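Putative pore-forming toxin (Bacteroides vulgatus ATCC 8482, PDB 3KOG) is of unknown function but, as a putative pore-forming toxin, may insert into or perforate membranes. Local coordinates at residues S104-Q108 and Y187-S192. Sequence-based numbering, arbitrary orientation.
Sequences SSNSQ and YMKTTS
Ser107 OG and Thr190 OG1 each stand anti to their own carbonyl carbon (chi1 -53° and -63°), which turns the two hydroxyls toward each other in a 2.8 Å hydrogen bond over one face of an antiparallel beta pair. At the next non-hydrogen-bonded pair on that face, Ser105 instead carries its hydroxyl anti to the backbone N (chi1 -163°), and its OG bonds Ser192 OG at 2.8 Å. Thr190 CG2 sits between the two hydroxyl pairs, 3.2 Å from Ser105 OG. Through OE2, Glu102 of strand 98-120 is hydrogen-bonded to Ser192 OG and weakly to Ser105 OG, tying this polar row to a carboxylate. Residues 104-108 and 187-192 belong to the long strands 98-120 and 179-198 of the large mixed sheet, and strand 207-225 flanks 187-192 along its other edge. Paired backbone bonds join Asn106 to Thr191 and Gln108 to Lys189, among them Thr191 N to Asn106 O at 2.9 Å. The methyl CE of selenomethionine Met188 folds back to 3.6 Å from Gln108 O. On the face bearing Asn106, Thr191, Gln108 and Lys189, the last two side chains run side by side in the same direction, with Gln108 OE1 3.8 Å from Lys189 CE. Thr191 OG1 bonds Asp214 of strand 207-225, whose other carboxylate oxygen makes a long, weak ion pair with Lys189 NZ. One water reaches three acceptors, Lys189 O at 2.7 Å, Gln108 OE1 and Thr191 OG1, more than its two protons can serve at once.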
ATOM      1  N   SER A 104      -5.527  15.400  -4.316  1.00 16.33           N
ATOM      2  CA  SER A 104      -4.331  15.185  -5.116  1.00 16.71           C
ATOM      3  C   SER A 104      -3.386  14.226  -4.354  1.00 18.13           C
ATOM      4  O   SER A 104      -3.449  14.130  -3.124  1.00 14.40           O
ATOM      5  CB  SER A 104      -3.637  16.503  -5.425  1.00 17.93           C
ATOM      6  OG  SER A 104      -3.007  17.032  -4.302  1.00 17.94           O
ATOM      7  N   SER A 105      -2.563  13.494  -5.101  1.00 17.83           N
ATOM      8  CA  SER A 105      -1.707  12.501  -4.512  1.00 20.25           C
ATOM      9  C   SER A 105      -0.481  12.301  -5.392  1.00 21.15           C
ATOM     10  O   SER A 105      -0.602  12.186  -6.599  1.00 21.27           O
ATOM     11  CB  SER A 105      -2.445  11.184  -4.326  1.00 20.41           C
ATOM     12  OG  SER A 105      -1.745  10.376  -3.424  1.00 23.17           O
ATOM     13  N   ASN A 106       0.693  12.289  -4.787  1.00 20.88           N
ATOM     14  CA  ASN A 106       1.913  12.071  -5.542  1.00 21.61           C
ATOM     15  C   ASN A 106       2.844  11.172  -4.754  1.00 20.44           C
ATOM     16  O   ASN A 106       3.157  11.484  -3.620  1.00 18.40           O
ATOM     17  CB  ASN A 106       2.602  13.405  -5.827  1.00 22.80           C
ATOM     18  CG  ASN A 106       3.917  13.232  -6.569  1.00 29.35           C
ATOM     19  OD1 ASN A 106       3.938  13.097  -7.808  1.00 38.93           O
ATOM     20  ND2 ASN A 106       5.030  13.239  -5.825  1.00 31.78           N
ATOM     21  N   SER A 107       3.285  10.076  -5.384  1.00 19.52           N
ATOM     22  CA  SER A 107       4.157   9.100  -4.771  1.00 19.64           C
ATOM     23  C   SER A 107       5.553   9.193  -5.333  1.00 19.79           C
ATOM     24  O   SER A 107       5.735   9.438  -6.536  1.00 20.20           O
ATOM     25  CB  SER A 107       3.634   7.713  -4.965  1.00 20.17           C
ATOM     26  OG  SER A 107       2.308   7.683  -4.518  1.00 21.32           O
ATOM     27  N   GLN A 108       6.517   9.046  -4.452  1.00 18.82           N
ATOM     28  CA  GLN A 108       7.923   9.090  -4.824  1.00 19.42           C
ATOM     29  C   GLN A 108       8.647   8.030  -4.010  1.00 18.76           C
ATOM     30  O   GLN A 108       8.184   7.583  -2.943  1.00 16.26           O
ATOM     31  CB  GLN A 108       8.495  10.503  -4.631  1.00 20.06           C
ATOM     32  CG  GLN A 108       8.883  10.833  -3.203  1.00 25.22           C
ATOM     33  CD  GLN A 108       9.267  12.312  -3.009  1.00 31.27           C
ATOM     34  OE1 GLN A 108       8.393  13.169  -2.792  1.00 34.82           O
ATOM     35  NE2 GLN A 108      10.577  12.609  -3.041  1.00 30.66           N
ATOM     36  N   TYR A 187      10.947   2.090  -0.114  1.00 14.07           N
ATOM     37  CA  TYR A 187      10.037   2.833   0.713  1.00 15.04           C
ATOM     38  C   TYR A 187       9.486   3.966  -0.093  1.00 14.71           C
ATOM     39  O   TYR A 187      10.214   4.782  -0.598  1.00 14.62           O
ATOM     40  CB  TYR A 187      10.758   3.396   1.947  1.00 15.96           C
ATOM     41  CG  TYR A 187      11.337   2.398   2.905  1.00 20.16           C
ATOM     42  CD1 TYR A 187      10.910   1.094   2.940  1.00 20.96           C
ATOM     43  CD2 TYR A 187      12.275   2.807   3.847  1.00 26.08           C
ATOM     44  CE1 TYR A 187      11.416   0.210   3.833  1.00 24.24           C
ATOM     45  CE2 TYR A 187      12.788   1.920   4.756  1.00 29.56           C
ATOM     46  CZ  TYR A 187      12.357   0.600   4.717  1.00 29.97           C
ATOM     47  OH  TYR A 187      12.839  -0.326   5.619  1.00 33.77           O
HETATM   48  N   MSE A 188       8.169   3.987  -0.213  1.00 14.71           N
HETATM   49  CA  MSE A 188       7.408   4.932  -0.988  1.00 14.51           C
HETATM   50  C   MSE A 188       6.815   5.982  -0.000  1.00 14.86           C
HETATM   51  O   MSE A 188       6.327   5.614   1.090  1.00 14.18           O
HETATM   52  CB  MSE A 188       6.237   4.192  -1.668  1.00 14.62           C
HETATM   53  CG  MSE A 188       6.603   2.917  -2.477  1.00 15.60           C
HETATM   54 SE   MSE A 188       7.907   3.340  -3.831  0.75 14.80          SE
HETATM   55  CE  MSE A 188       6.986   4.753  -4.741  1.00 13.56           C
ATOM     56  N   LYS A 189       6.954   7.256  -0.352  1.00 14.14           N
ATOM     57  CA  LYS A 189       6.377   8.384   0.387  1.00 14.82           C
ATOM     58  C   LYS A 189       5.339   9.024  -0.510  1.00 13.68           C
ATOM     59  O   LYS A 189       5.655   9.451  -1.608  1.00 14.56           O
ATOM     60  CB  LYS A 189       7.439   9.417   0.743  1.00 14.94           C
ATOM     61  CG  LYS A 189       6.834  10.617   1.517  1.00 17.98           C
ATOM     62  CD  LYS A 189       7.878  11.584   1.990  1.00 19.07           C
ATOM     63  CE  LYS A 189       8.152  12.655   0.987  1.00 21.73           C
ATOM     64  NZ  LYS A 189       8.832  13.820   1.661  1.00 22.04           N
ATOM     65  N   THR A 190       4.080   9.018  -0.083  1.00 14.05           N
ATOM     66  CA  THR A 190       3.001   9.536  -0.871  1.00 11.99           C
ATOM     67  C   THR A 190       2.501  10.822  -0.139  1.00 13.02           C
ATOM     68  O   THR A 190       2.176  10.765   1.033  1.00 12.33           O
ATOM     69  CB  THR A 190       1.890   8.520  -1.044  1.00 12.90           C
ATOM     70  OG1 THR A 190       2.332   7.346  -1.763  1.00 13.45           O
ATOM     71  CG2 THR A 190       0.686   9.121  -1.759  1.00 11.53           C
ATOM     72  N   THR A 191       2.491  11.959  -0.823  1.00 11.03           N
ATOM     73  CA  THR A 191       1.977  13.230  -0.302  1.00 11.99           C
ATOM     74  C   THR A 191       0.592  13.472  -0.926  1.00 12.45           C
ATOM     75  O   THR A 191       0.453  13.534  -2.150  1.00 13.29           O
ATOM     76  CB  THR A 191       2.915  14.418  -0.592  1.00 12.13           C
ATOM     77  OG1 THR A 191       4.253  14.076  -0.141  1.00 11.96           O
ATOM     78  CG2 THR A 191       2.404  15.767   0.139  1.00 14.27           C
ATOM     79  N   SER A 192      -0.417  13.564  -0.060  1.00 12.34           N
ATOM     80  CA  SER A 192      -1.809  13.703  -0.455  1.00 12.28           C
ATOM     81  C   SER A 192      -2.468  14.890   0.236  1.00 11.22           C
ATOM     82  O   SER A 192      -2.271  15.097   1.429  1.00 11.81           O
ATOM     83  CB  SER A 192      -2.564  12.412  -0.133  1.00 11.54           C
ATOM     84  OG  SER A 192      -1.981  11.258  -0.769  1.00 14.60           O
TER
HETATM   85  O   HOH W   1      -0.082  15.884  -3.579  1.00 32.82           O
HETATM   86  O   HOH W   2       5.921  12.117  -1.663  1.00 20.67           O